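Local coordinates for biofilm-associated surface protein (Staphylococcus aureus, PDB 7C7U) that is a cell wall-anchored surface protein that takes part in biofilm formation, probably as a calcium-sensitive switch controlling functional amyloid assembly, at residues R398-R401 against Q402-S406; G417-D420 against G421-V424; P489-E493 against G494-I498; T547-D550 against S551-V555. All coordinates share one frame; numbering follows the deposited sequence.

How the interactions relate
None of the four contacts nests in or crosses another; they follow one another along the chain. Interaction 1 closes the turns of helix 397-404 and its exit loop. Interaction 2 joins the next calcium loop to the start of helix 420-427. These two touch: Glu400 and Asp420 bind the same calcium ion, and the Tyr399 ring end meets Val424. Interaction 3 closes the end of the loop that leads from strand 483-487 into strand 494-501, in a separate beta domain; its nearest atoms are about 11 Å from interaction 2. Interaction 4 closes the hairpin between strands 545-550 and 555-560 in the last sheet, with its centre about 31 Å from that of interaction 3.

Interaction 1 of 4, residues R398-R401 against Q402-S406; sequences RYER and QLSLS. With CA (calcium ion), chain E; CA (calcium ion), chain D.
Leu403 lies over one face of the Tyr399 ring, one helical turn further along. Leu403 CB sits 3.8 Å from the Tyr399 ring centroid and only 7° off the ring normal, which is a CH-pi contact, while its CG packs near Tyr399 CE2. The two side chains cross at about a right angle. Tyr399 CG is turned away from its own backbone N (chi1 -176°), which swings the ring alongside the next turn.

The backbone bonds change pattern here. Tyr399 O accepts from Leu403 N at 2.8 Å and from Ser404 N at 3.3 Å, and the two donors come from opposite faces of the carbonyl plane. The second bond marks a wider, pi-type turn before Leu405 leaves the helix with positive phi.

Among the side chains, a water bridges Gln402 and Arg401: it lies 2.7 Å from Gln402 NE2 and makes a weak bond to Arg401 NE, at the edge of the guanidinium. Arg401 NH1 also bonds to Ser23 OG.

The metal contacts centre on the Glu400 carboxylate. One calcium ion is gripped by both oxygens, Glu400 OE1 at 2.3 Å and Glu400 OE2 at 2.7 Å. Glu400 OE2 also binds a second calcium ion at 2.2 Å, so the group bridges the pair. Ser406 OG lies 2.8 Å from Glu400 OE1, beside the first ion. Asp391 and Asp393 help bind both ions. Asp389 and Leu395 complete the protein ligands of the second. Glu400 is the twelfth residue of an EF-hand-like DxDxDG calcium loop that begins at Asp389.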
ATOM      1  N   ARG A 398      -0.199   2.311   0.425  1.00 36.23           N
ATOM      2  CA  ARG A 398       0.923   1.931   1.278  1.00 40.24           C
ATOM      3  C   ARG A 398       0.687   2.326   2.726  1.00 38.14           C
ATOM      4  O   ARG A 398       1.180   1.651   3.631  1.00 38.66           O
ATOM      5  CB  ARG A 398       2.230   2.537   0.759  1.00 41.89           C
ATOM      6  CG  ARG A 398       2.408   4.005   1.013  1.00 37.37           C
ATOM      7  CD  ARG A 398       3.627   4.503   0.247  1.00 43.03           C
ATOM      8  NE  ARG A 398       3.371   4.511  -1.185  1.00 37.52           N
ATOM      9  CZ  ARG A 398       4.312   4.509  -2.125  1.00 40.39           C
ATOM     10  NH1 ARG A 398       5.607   4.493  -1.810  1.00 37.98           N
ATOM     11  NH2 ARG A 398       3.948   4.514  -3.390  1.00 36.22           N
ATOM     12  N   TYR A 399      -0.061   3.403   2.972  1.00 36.78           N
ATOM     13  CA  TYR A 399      -0.439   3.714   4.347  1.00 40.38           C
ATOM     14  C   TYR A 399      -1.312   2.615   4.933  1.00 37.78           C
ATOM     15  O   TYR A 399      -1.088   2.182   6.069  1.00 43.38           O
ATOM     16  CB  TYR A 399      -1.149   5.063   4.418  1.00 38.06           C
ATOM     17  CG  TYR A 399      -1.491   5.513   5.820  1.00 38.75           C
ATOM     18  CD1 TYR A 399      -2.673   5.094   6.445  1.00 36.66           C
ATOM     19  CD2 TYR A 399      -0.646   6.365   6.519  1.00 41.58           C
ATOM     20  CE1 TYR A 399      -2.997   5.512   7.710  1.00 42.76           C
ATOM     21  CE2 TYR A 399      -0.965   6.781   7.813  1.00 44.35           C
ATOM     22  CZ  TYR A 399      -2.143   6.358   8.394  1.00 40.26           C
ATOM     23  OH  TYR A 399      -2.485   6.756   9.675  1.00 48.71           O
ATOM     24  N   GLU A 400      -2.308   2.139   4.172  1.00 39.63           N
ATOM     25  CA  GLU A 400      -3.190   1.087   4.687  1.00 40.02           C
ATOM     26  C   GLU A 400      -2.408  -0.189   4.952  1.00 45.40           C
ATOM     27  O   GLU A 400      -2.616  -0.856   5.977  1.00 41.07           O
ATOM     28  CB  GLU A 400      -4.361   0.811   3.729  1.00 39.00           C
ATOM     29  CG  GLU A 400      -5.329   1.989   3.551  1.00 35.28           C
ATOM     30  CD  GLU A 400      -6.724   1.591   3.054  1.00 39.88           C
ATOM     31  OE1 GLU A 400      -7.487   0.950   3.833  1.00 37.02           O
ATOM     32  OE2 GLU A 400      -7.080   1.945   1.898  1.00 34.19           O
ATOM     33  N   ARG A 401      -1.480  -0.526   4.054  1.00 44.54           N
ATOM     34  CA  ARG A 401      -0.694  -1.743   4.204  1.00 43.46           C
ATOM     35  C   ARG A 401       0.247  -1.654   5.398  1.00 45.38           C
ATOM     36  O   ARG A 401       0.381  -2.618   6.156  1.00 47.94           O
ATOM     37  CB  ARG A 401       0.098  -2.011   2.923  1.00 47.32           C
ATOM     38  CG  ARG A 401      -0.613  -2.913   1.941  1.00 46.23           C
ATOM     39  CD  ARG A 401       0.343  -3.416   0.869  1.00 48.06           C
ATOM     40  NE  ARG A 401       0.987  -2.324   0.153  1.00 50.64           N
ATOM     41  CZ  ARG A 401       0.517  -1.814  -0.981  1.00 48.36           C
ATOM     42  NH1 ARG A 401      -0.595  -2.303  -1.516  1.00 47.57           N
ATOM     43  NH2 ARG A 401       1.153  -0.817  -1.575  1.00 47.40           N
ATOM     44  N   GLN A 402       0.906  -0.508   5.582  1.00 43.64           N
ATOM     45  CA  GLN A 402       1.981  -0.409   6.560  1.00 45.25           C
ATOM     46  C   GLN A 402       1.531   0.115   7.916  1.00 47.74           C
ATOM     47  O   GLN A 402       2.083  -0.305   8.937  1.00 50.60           O
ATOM     48  CB  GLN A 402       3.099   0.502   6.043  1.00 42.04           C
ATOM     49  CG  GLN A 402       3.696   0.107   4.716  1.00 46.77           C
ATOM     50  CD  GLN A 402       4.455   1.268   4.089  1.00 54.28           C
ATOM     51  OE1 GLN A 402       4.585   2.336   4.702  1.00 57.45           O
ATOM     52  NE2 GLN A 402       4.934   1.081   2.852  1.00 51.88           N
ATOM     53  N   LEU A 403       0.558   1.029   7.953  1.00 45.25           N
ATOM     54  CA  LEU A 403       0.172   1.725   9.180  1.00 44.84           C
ATOM     55  C   LEU A 403      -1.151   1.210   9.737  1.00 44.53           C
ATOM     56  O   LEU A 403      -1.176   0.567  10.788  1.00 49.59           O
ATOM     57  CB  LEU A 403       0.091   3.236   8.934  1.00 43.45           C
ATOM     58  CG  LEU A 403       1.304   4.128   9.138  1.00 51.83           C
ATOM     59  CD1 LEU A 403       1.643   4.224  10.612  1.00 50.83           C
ATOM     60  CD2 LEU A 403       2.518   3.669   8.301  1.00 48.85           C
ATOM     61  N   SER A 404      -2.266   1.503   9.074  1.00 43.77           N
ATOM     62  CA  SER A 404      -3.585   1.223   9.615  1.00 43.88           C
ATOM     63  C   SER A 404      -3.974  -0.250   9.552  1.00 46.96           C
ATOM     64  O   SER A 404      -4.837  -0.675  10.331  1.00 42.89           O
ATOM     65  CB  SER A 404      -4.627   2.064   8.871  1.00 43.55           C
ATOM     66  OG  SER A 404      -4.829   1.579   7.554  1.00 39.85           O
ATOM     67  N   LEU A 405      -3.366  -1.030   8.656  1.00 38.73           N
ATOM     68  CA  LEU A 405      -3.699  -2.429   8.378  1.00 39.75           C
ATOM     69  C   LEU A 405      -5.095  -2.613   7.801  1.00 41.32           C
ATOM     70  O   LEU A 405      -5.543  -3.756   7.626  1.00 44.84           O
ATOM     71  CB  LEU A 405      -3.534  -3.318   9.622  1.00 42.87           C
ATOM     72  CG  LEU A 405      -2.249  -3.091  10.402  1.00 47.79           C
ATOM     73  CD1 LEU A 405      -2.160  -4.042  11.590  1.00 45.13           C
ATOM     74  CD2 LEU A 405      -1.054  -3.263   9.467  1.00 42.88           C
ATOM     75  N   SER A 406      -5.791  -1.529   7.480  1.00 37.23           N
ATOM     76  CA  SER A 406      -7.046  -1.658   6.773  1.00 37.71           C
ATOM     77  C   SER A 406      -6.801  -2.199   5.364  1.00 44.47           C
ATOM     78  O   SER A 406      -5.677  -2.211   4.852  1.00 41.59           O
ATOM     79  CB  SER A 406      -7.762  -0.312   6.723  1.00 40.16           C
ATOM     80  OG  SER A 406      -6.848   0.754   6.531  1.00 45.05           O
TER
HETATM   81 CA    CA E1003      -9.442   0.967   2.648  1.00 38.19          CA
HETATM   82 CA    CA D1002      -7.311   3.601   0.406  1.00 38.28          CA
HETATM   83  O   HOH W   1       3.610  -0.667   1.305  1.00 46.25           O
HETATM   84  O   HOH W   2      -6.040   1.848  -0.974  1.00 37.20           O

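Interaction 2 of 4, residues G417-D420 against G421-V424; sequences GKND and GDEV. With CA (calcium ion), chain F; CA (calcium ion), chain E; CA (calcium ion), chain G.
The flat groups of Asn419 and Asp422 lie side by side, with amide and carboxylate planes 31° apart. A water links the Asn419 backbone N, from which it accepts, to Asp422 OD2, to which it donates at 2.7 Å. Leu351 is the main polar partner of Asp422.

The Lys418 and Glu423 side chains cross at about a right angle. Lys418 CB packs 3.5 Å from Glu423 CG. The lysine chain then bends (chi3 -67°), which brings Lys418 NZ to 3.4 Å from Glu423 OE2, a weak bond within a salt bridge. Thr429 is the stronger polar partner of both groups. The Glu423 carboxylate bridges two calcium ions. Both of its oxygens hold one ion, and Glu423 OE1 also binds the other calcium at 2.3 Å. Lys418 O binds that second calcium ion at 2.2 Å.

Backbone bonds start the helix. Glu423 N donates to Asn419 O at 2.8 Å and Val424 N to Asp420 O at 2.9 Å. Asn419 is thus the N-cap residue, without a side-chain capping bond. Asp420 OD2 binds a third calcium ion at 2.5 Å, shared with Glu400; apart from the metal, Thr413 is the main polar partner of Asp420.

The loop is EF-hand-like, with Asp412, Asp414 and Asp416 completing the Lys418 site. It leads into helix 420-427, after helix 397-404, and Glu509 at the start of strand 509-516 joins the other Glu423 ion.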
ATOM      1  N   GLY A 417     -20.141   0.752   7.748  1.00 41.22           N
ATOM      2  CA  GLY A 417     -20.710   1.919   7.114  1.00 43.63           C
ATOM      3  C   GLY A 417     -19.921   3.199   7.290  1.00 42.91           C
ATOM      4  O   GLY A 417     -20.241   4.202   6.636  1.00 44.84           O
ATOM      5  N   LYS A 418     -18.903   3.201   8.136  1.00 36.29           N
ATOM      6  CA  LYS A 418     -17.968   4.313   8.229  1.00 40.34           C
ATOM      7  C   LYS A 418     -16.712   3.946   7.432  1.00 35.77           C
ATOM      8  O   LYS A 418     -16.080   2.914   7.703  1.00 34.08           O
ATOM      9  CB  LYS A 418     -17.642   4.613   9.696  1.00 40.11           C
ATOM     10  CG  LYS A 418     -18.860   5.054  10.554  1.00 38.34           C
ATOM     11  CD  LYS A 418     -18.426   5.390  11.976  1.00 40.04           C
ATOM     12  CE  LYS A 418     -17.928   4.157  12.731  1.00 42.54           C
ATOM     13  NZ  LYS A 418     -17.310   4.527  14.029  1.00 38.78           N
ATOM     14  N   ASN A 419     -16.346   4.787   6.459  1.00 38.18           N
ATOM     15  CA  ASN A 419     -15.213   4.469   5.586  1.00 34.08           C
ATOM     16  C   ASN A 419     -13.872   4.616   6.323  1.00 37.47           C
ATOM     17  O   ASN A 419     -13.731   5.387   7.277  1.00 37.73           O
ATOM     18  CB  ASN A 419     -15.242   5.354   4.330  1.00 37.33           C
ATOM     19  CG  ASN A 419     -16.400   5.012   3.396  1.00 39.56           C
ATOM     20  OD1 ASN A 419     -16.757   3.838   3.217  1.00 38.27           O
ATOM     21  ND2 ASN A 419     -16.996   6.044   2.795  1.00 45.02           N
ATOM     22  N   ASP A 420     -12.857   3.901   5.809  1.00 40.69           N
ATOM     23  CA  ASP A 420     -11.604   3.697   6.543  1.00 36.53           C
ATOM     24  C   ASP A 420     -10.944   5.008   6.937  1.00 36.74           C
ATOM     25  O   ASP A 420     -10.613   5.213   8.110  1.00 35.87           O
ATOM     26  CB  ASP A 420     -10.641   2.863   5.704  1.00 36.14           C
ATOM     27  CG  ASP A 420     -11.102   1.453   5.559  1.00 40.13           C
ATOM     28  OD1 ASP A 420     -12.134   1.113   6.176  1.00 34.48           O
ATOM     29  OD2 ASP A 420     -10.431   0.660   4.874  1.00 35.99           O
ATOM     30  N   GLY A 421     -10.706   5.897   5.968  1.00 36.75           N
ATOM     31  CA  GLY A 421     -10.114   7.186   6.296  1.00 34.87           C
ATOM     32  C   GLY A 421     -10.950   7.985   7.279  1.00 40.35           C
ATOM     33  O   GLY A 421     -10.430   8.536   8.256  1.00 38.59           O
ATOM     34  N   ASP A 422     -12.264   8.056   7.040  1.00 39.84           N
ATOM     35  CA  ASP A 422     -13.147   8.727   7.988  1.00 40.35           C
ATOM     36  C   ASP A 422     -12.957   8.164   9.394  1.00 33.88           C
ATOM     37  O   ASP A 422     -12.810   8.911  10.367  1.00 34.59           O
ATOM     38  CB  ASP A 422     -14.607   8.567   7.549  1.00 39.63           C
ATOM     39  CG  ASP A 422     -14.913   9.309   6.278  1.00 41.05           C
ATOM     40  OD1 ASP A 422     -14.303  10.380   6.056  1.00 42.29           O
ATOM     41  OD2 ASP A 422     -15.764   8.817   5.505  1.00 41.66           O
ATOM     42  N   GLU A 423     -12.896   6.845   9.509  1.00 30.72           N
ATOM     43  CA  GLU A 423     -12.707   6.244  10.825  1.00 37.67           C
ATOM     44  C   GLU A 423     -11.385   6.671  11.454  1.00 43.50           C
ATOM     45  O   GLU A 423     -11.347   7.094  12.617  1.00 36.27           O
ATOM     46  CB  GLU A 423     -12.810   4.728  10.709  1.00 40.12           C
ATOM     47  CG  GLU A 423     -14.262   4.293  10.488  1.00 36.56           C
ATOM     48  CD  GLU A 423     -14.580   2.998  11.165  1.00 39.17           C
ATOM     49  OE1 GLU A 423     -14.717   1.982  10.446  1.00 36.90           O
ATOM     50  OE2 GLU A 423     -14.675   2.988  12.424  1.00 39.84           O
ATOM     51  N   VAL A 424     -10.288   6.590  10.696  1.00 34.57           N
ATOM     52  CA  VAL A 424      -8.997   6.952  11.267  1.00 34.04           C
ATOM     53  C   VAL A 424      -8.975   8.427  11.624  1.00 33.33           C
ATOM     54  O   VAL A 424      -8.486   8.817  12.693  1.00 39.52           O
ATOM     55  CB  VAL A 424      -7.854   6.589  10.299  1.00 36.12           C
ATOM     56  CG1 VAL A 424      -6.563   7.295  10.713  1.00 40.18           C
ATOM     57  CG2 VAL A 424      -7.654   5.089  10.264  1.00 35.50           C
TER
HETATM   58 CA    CA F1004     -15.740   0.926   8.676  1.00 36.95          CA
HETATM   59 CA    CA E1003      -9.442   0.967   2.648  1.00 38.19          CA
HETATM   60 CA    CA G1005     -15.081   0.605  12.660  1.00 40.03          CA
HETATM   61  O   HOH W   3     -18.006   7.417   6.086  1.00 36.62           O

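Interaction 3 of 4, residues P489-E493 against G494-I498; sequences PNSPE and GTYTI
This is a side-chain-to-backbone contact in which Tyr496 reaches back to Pro492, in the loop that leads into its own strand. It sits at the start of strand 494-501, in the mixed sheet of the first beta domain after the calcium sites. Tyr496 OH donates to Pro492 O at 2.7 Å. The donor lies 17° from the carbonyl plane, and the angle at the carbonyl oxygen is 132°. Pro492 O sits at the edge of the ring, near its plane.

A tyrosine whose hydroxyl binds the backbone four residues earlier, at the beginning of a strand, is a tyrosine corner. The motif is well known in Greek-key beta proteins.

Ser491 CB and Pro492 CD each lie 3.6 Å from Tyr496 OH, and the proline and tyrosine side chains cross at about a right angle. Gly494 O lies in the ring plane, at its edge. Gly494 has a positive phi (150°) that suits glycine. Earlier in the loop, Ser491 OG donates to Pro489 O at 2.8 Å, from above the carbonyl plane. Tyr496 and Ser491 both pack on Ile515 of the neighbouring strand 509-516, and Tyr496 also touches Val465 of strand 462-466.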
ATOM      1  N   PRO A 489     -23.595  -6.992  37.542  1.00 33.66           N
ATOM      2  CA  PRO A 489     -24.580  -7.282  38.599  1.00 34.55           C
ATOM      3  C   PRO A 489     -25.971  -7.396  37.999  1.00 33.06           C
ATOM      4  O   PRO A 489     -26.227  -6.982  36.863  1.00 36.81           O
ATOM      5  CB  PRO A 489     -24.494  -6.064  39.527  1.00 33.79           C
ATOM      6  CG  PRO A 489     -23.273  -5.271  39.060  1.00 35.58           C
ATOM      7  CD  PRO A 489     -23.098  -5.609  37.622  1.00 36.45           C
ATOM      8  N   ASN A 490     -26.876  -7.987  38.767  1.00 34.01           N
ATOM      9  CA  ASN A 490     -28.282  -7.735  38.513  1.00 35.27           C
ATOM     10  C   ASN A 490     -28.465  -6.228  38.514  1.00 33.55           C
ATOM     11  O   ASN A 490     -28.187  -5.562  39.513  1.00 35.61           O
ATOM     12  CB  ASN A 490     -29.162  -8.404  39.582  1.00 36.49           C
ATOM     13  CG  ASN A 490     -29.247  -9.933  39.423  1.00 38.66           C
ATOM     14  OD1 ASN A 490     -28.879 -10.496  38.391  1.00 39.36           O
ATOM     15  ND2 ASN A 490     -29.764 -10.597  40.442  1.00 36.26           N
ATOM     16  N   SER A 491     -28.857  -5.675  37.378  1.00 31.08           N
ATOM     17  CA  SER A 491     -28.720  -4.243  37.170  1.00 33.07           C
ATOM     18  C   SER A 491     -30.067  -3.548  36.994  1.00 36.07           C
ATOM     19  O   SER A 491     -31.069  -4.189  36.653  1.00 35.70           O
ATOM     20  CB  SER A 491     -27.821  -3.985  35.950  1.00 33.73           C
ATOM     21  OG  SER A 491     -26.450  -4.260  36.276  1.00 31.85           O
ATOM     22  N   PRO A 492     -30.133  -2.237  37.246  1.00 34.93           N
ATOM     23  CA  PRO A 492     -31.388  -1.501  37.018  1.00 35.12           C
ATOM     24  C   PRO A 492     -31.813  -1.520  35.556  1.00 37.33           C
ATOM     25  O   PRO A 492     -30.984  -1.529  34.639  1.00 35.96           O
ATOM     26  CB  PRO A 492     -31.057  -0.077  37.486  1.00 36.65           C
ATOM     27  CG  PRO A 492     -29.897  -0.244  38.446  1.00 35.07           C
ATOM     28  CD  PRO A 492     -29.114  -1.418  37.929  1.00 35.72           C
ATOM     29  N   GLU A 493     -33.124  -1.514  35.337  1.00 35.14           N
ATOM     30  CA  GLU A 493     -33.619  -1.453  33.969  1.00 37.53           C
ATOM     31  C   GLU A 493     -33.174  -0.150  33.318  1.00 35.89           C
ATOM     32  O   GLU A 493     -32.957   0.867  33.991  1.00 37.80           O
ATOM     33  CB  GLU A 493     -35.155  -1.556  33.915  1.00 39.15           C
ATOM     34  CG  GLU A 493     -35.838  -0.201  33.855  1.00 42.20           C
ATOM     35  CD  GLU A 493     -37.367  -0.265  33.915  1.00 50.22           C
ATOM     36  OE1 GLU A 493     -37.967  -1.272  33.459  1.00 48.43           O
ATOM     37  OE2 GLU A 493     -37.965   0.709  34.430  1.00 52.18           O
ATOM     38  N   GLY A 494     -33.036  -0.181  32.005  1.00 35.18           N
ATOM     39  CA  GLY A 494     -32.733   1.030  31.266  1.00 36.99           C
ATOM     40  C   GLY A 494     -31.926   0.732  30.018  1.00 37.17           C
ATOM     41  O   GLY A 494     -31.679  -0.418  29.658  1.00 36.08           O
ATOM     42  N   THR A 495     -31.534   1.814  29.351  1.00 38.26           N
ATOM     43  CA  THR A 495     -30.716   1.730  28.147  1.00 38.09           C
ATOM     44  C   THR A 495     -29.249   1.761  28.541  1.00 32.98           C
ATOM     45  O   THR A 495     -28.807   2.678  29.241  1.00 36.10           O
ATOM     46  CB  THR A 495     -31.029   2.884  27.187  1.00 39.54           C
ATOM     47  OG1 THR A 495     -32.399   2.817  26.787  1.00 37.24           O
ATOM     48  CG2 THR A 495     -30.145   2.815  25.949  1.00 39.24           C
ATOM     49  N   TYR A 496     -28.503   0.757  28.088  1.00 32.93           N
ATOM     50  CA  TYR A 496     -27.083   0.612  28.358  1.00 35.43           C
ATOM     51  C   TYR A 496     -26.291   0.677  27.055  1.00 38.72           C
ATOM     52  O   TYR A 496     -26.818   0.400  25.975  1.00 35.25           O
ATOM     53  CB  TYR A 496     -26.800  -0.718  29.074  1.00 36.00           C
ATOM     54  CG  TYR A 496     -27.246  -0.730  30.508  1.00 36.07           C
ATOM     55  CD1 TYR A 496     -28.606  -0.711  30.839  1.00 37.64           C
ATOM     56  CD2 TYR A 496     -26.317  -0.747  31.537  1.00 35.89           C
ATOM     57  CE1 TYR A 496     -29.029  -0.714  32.189  1.00 35.36           C
ATOM     58  CE2 TYR A 496     -26.715  -0.750  32.873  1.00 33.30           C
ATOM     59  CZ  TYR A 496     -28.075  -0.728  33.186  1.00 36.34           C
ATOM     60  OH  TYR A 496     -28.457  -0.727  34.506  1.00 36.09           O
ATOM     61  N   THR A 497     -25.018   1.054  27.172  1.00 37.42           N
ATOM     62  CA  THR A 497     -24.084   1.061  26.051  1.00 40.86           C
ATOM     63  C   THR A 497     -23.161  -0.145  26.150  1.00 41.45           C
ATOM     64  O   THR A 497     -22.629  -0.431  27.229  1.00 38.86           O
ATOM     65  CB  THR A 497     -23.238   2.337  26.031  1.00 39.90           C
ATOM     66  OG1 THR A 497     -24.092   3.482  26.010  1.00 41.77           O
ATOM     67  CG2 THR A 497     -22.296   2.358  24.821  1.00 38.27           C
ATOM     68  N   ILE A 498     -22.976  -0.846  25.031  1.00 35.02           N
ATOM     69  CA  ILE A 498     -21.908  -1.828  24.893  1.00 35.25           C
ATOM     70  C   ILE A 498     -20.826  -1.159  24.055  1.00 40.18           C
ATOM     71  O   ILE A 498     -21.053  -0.819  22.884  1.00 37.07           O
ATOM     72  CB  ILE A 498     -22.392  -3.152  24.273  1.00 33.50           C
ATOM     73  CG1 ILE A 498     -21.201  -4.093  24.027  1.00 35.35           C
ATOM     74  CG2 ILE A 498     -23.246  -2.954  23.023  1.00 34.36           C
ATOM     75  CD1 ILE A 498     -20.481  -4.507  25.325  1.00 37.11           C
TER

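Interaction 4 of 4, residues T547-D550 against S551-V555; sequences TVTD and SNNNV
Thr549 and Val555 form an antiparallel non-hydrogen-bonded pair, and a type I turn from Asp550 to Asn553 followed by a G1 bulge links their strands. Asn553 N donates to Asp550 O at 3.0 Å, from above the carbonyl plane. Asn553 has the positive phi (61°) of the bulge. Asp550 N makes a weak bond to Asn554 O, at 3.4 Å. Asn554 O also lies 3.3 Å from Thr549 CA in a CH-O contact.

The Asp550 carboxylate folds over the turn. Its CG stands between the backbone N and the carbonyl carbon (chi1 52°), which carries OD2 in among the backbone amides. Asp550 OD2 accepts from Asn552 N at 2.8 Å on its anti side, 16° out of the carboxylate plane, making an Asx turn. Asn554 N gives Asp550 OD2 a weak bond of 3.3 Å. Asp550 OD1 rests 3.4 Å from Asn554 CB. Thr547 CG2 touches Val555 CG1 at 3.8 Å, and Thr549 CB packs on Asn553 CA.

Strand 545-550 is also bonded to strand 581-588 on its other edge. With one good and one weak N-H bond to Asp550 OD2, the carboxylate is probably favoured in its charged form, and polar bonds hold this surface turn.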
ATOM      1  N   THR A 547     -35.003 -20.963  19.778  1.00 52.55           N
ATOM      2  CA  THR A 547     -35.177 -21.822  18.613  1.00 51.68           C
ATOM      3  C   THR A 547     -34.853 -21.026  17.358  1.00 52.49           C
ATOM      4  O   THR A 547     -35.349 -19.908  17.183  1.00 54.34           O
ATOM      5  CB  THR A 547     -36.608 -22.366  18.554  1.00 55.27           C
ATOM      6  OG1 THR A 547     -36.914 -23.025  19.791  1.00 54.56           O
ATOM      7  CG2 THR A 547     -36.769 -23.346  17.400  1.00 55.56           C
ATOM      8  N   VAL A 548     -34.016 -21.594  16.493  1.00 57.22           N
ATOM      9  CA  VAL A 548     -33.546 -20.926  15.281  1.00 53.98           C
ATOM     10  C   VAL A 548     -34.189 -21.593  14.075  1.00 54.80           C
ATOM     11  O   VAL A 548     -34.153 -22.822  13.945  1.00 57.35           O
ATOM     12  CB  VAL A 548     -32.013 -20.961  15.168  1.00 53.66           C
ATOM     13  CG1 VAL A 548     -31.564 -20.255  13.892  1.00 55.45           C
ATOM     14  CG2 VAL A 548     -31.377 -20.308  16.390  1.00 50.74           C
ATOM     15  N   THR A 549     -34.764 -20.781  13.192  1.00 55.20           N
ATOM     16  CA  THR A 549     -35.380 -21.257  11.964  1.00 60.66           C
ATOM     17  C   THR A 549     -34.812 -20.476  10.786  1.00 61.59           C
ATOM     18  O   THR A 549     -34.363 -19.336  10.935  1.00 58.32           O
ATOM     19  CB  THR A 549     -36.916 -21.105  11.997  1.00 60.71           C
ATOM     20  OG1 THR A 549     -37.268 -19.717  11.943  1.00 59.65           O
ATOM     21  CG2 THR A 549     -37.501 -21.719  13.266  1.00 61.15           C
ATOM     22  N   ASP A 550     -34.825 -21.102   9.610  1.00 65.84           N
ATOM     23  CA  ASP A 550     -34.419 -20.415   8.393  1.00 67.38           C
ATOM     24  C   ASP A 550     -35.631 -19.712   7.784  1.00 68.40           C
ATOM     25  O   ASP A 550     -36.706 -19.639   8.391  1.00 69.17           O
ATOM     26  CB  ASP A 550     -33.760 -21.384   7.408  1.00 69.76           C
ATOM     27  CG  ASP A 550     -34.604 -22.624   7.136  1.00 72.20           C
ATOM     28  OD1 ASP A 550     -34.051 -23.743   7.232  1.00 73.61           O
ATOM     29  OD2 ASP A 550     -35.815 -22.491   6.847  1.00 71.88           O
ATOM     30  N   SER A 551     -35.475 -19.193   6.564  1.00 65.43           N
ATOM     31  CA  SER A 551     -36.573 -18.493   5.905  1.00 69.90           C
ATOM     32  C   SER A 551     -37.763 -19.400   5.607  1.00 69.27           C
ATOM     33  O   SER A 551     -38.854 -18.889   5.327  1.00 66.61           O
ATOM     34  CB  SER A 551     -36.078 -17.830   4.613  1.00 66.12           C
ATOM     35  OG  SER A 551     -35.085 -18.616   3.977  1.00 65.56           O
ATOM     36  N   ASN A 552     -37.591 -20.721   5.678  1.00 68.16           N
ATOM     37  CA  ASN A 552     -38.669 -21.675   5.457  1.00 71.89           C
ATOM     38  C   ASN A 552     -39.197 -22.256   6.765  1.00 72.32           C
ATOM     39  O   ASN A 552     -39.872 -23.291   6.751  1.00 72.70           O
ATOM     40  CB  ASN A 552     -38.190 -22.802   4.535  1.00 74.83           C
ATOM     41  CG  ASN A 552     -37.720 -22.298   3.173  1.00 78.11           C
ATOM     42  OD1 ASN A 552     -38.374 -21.464   2.540  1.00 73.99           O
ATOM     43  ND2 ASN A 552     -36.570 -22.795   2.727  1.00 75.55           N
ATOM     44  N   ASN A 553     -38.880 -21.622   7.893  1.00 69.35           N
ATOM     45  CA  ASN A 553     -39.335 -21.996   9.231  1.00 71.85           C
ATOM     46  C   ASN A 553     -38.882 -23.388   9.647  1.00 70.28           C
ATOM     47  O   ASN A 553     -39.379 -23.926  10.645  1.00 72.32           O
ATOM     48  CB  ASN A 553     -40.859 -21.882   9.364  1.00 69.35           C
ATOM     49  CG  ASN A 553     -41.386 -20.551   8.871  1.00 73.87           C
ATOM     50  OD1 ASN A 553     -42.198 -20.494   7.943  1.00 76.22           O
ATOM     51  ND2 ASN A 553     -40.919 -19.468   9.487  1.00 71.84           N
ATOM     52  N   ASN A 554     -37.932 -23.979   8.933  1.00 73.18           N
ATOM     53  CA  ASN A 554     -37.380 -25.261   9.344  1.00 73.75           C
ATOM     54  C   ASN A 554     -36.581 -25.076  10.627  1.00 67.73           C
ATOM     55  O   ASN A 554     -35.654 -24.261  10.679  1.00 69.08           O
ATOM     56  CB  ASN A 554     -36.506 -25.842   8.234  1.00 72.97           C
ATOM     57  CG  ASN A 554     -37.309 -26.217   6.999  1.00 75.67           C
ATOM     58  OD1 ASN A 554     -37.206 -25.570   5.953  1.00 74.11           O
ATOM     59  ND2 ASN A 554     -38.121 -27.263   7.118  1.00 72.62           N
ATOM     60  N   VAL A 555     -36.950 -25.815  11.667  1.00 69.64           N
ATOM     61  CA  VAL A 555     -36.241 -25.737  12.935  1.00 67.11           C
ATOM     62  C   VAL A 555     -34.857 -26.342  12.747  1.00 63.25           C
ATOM     63  O   VAL A 555     -34.701 -27.566  12.676  1.00 64.55           O
ATOM     64  CB  VAL A 555     -37.026 -26.442  14.058  1.00 65.69           C
ATOM     65  CG1 VAL A 555     -36.229 -26.440  15.350  1.00 63.83           C
ATOM     66  CG2 VAL A 555     -38.378 -25.773  14.259  1.00 64.20           C
TER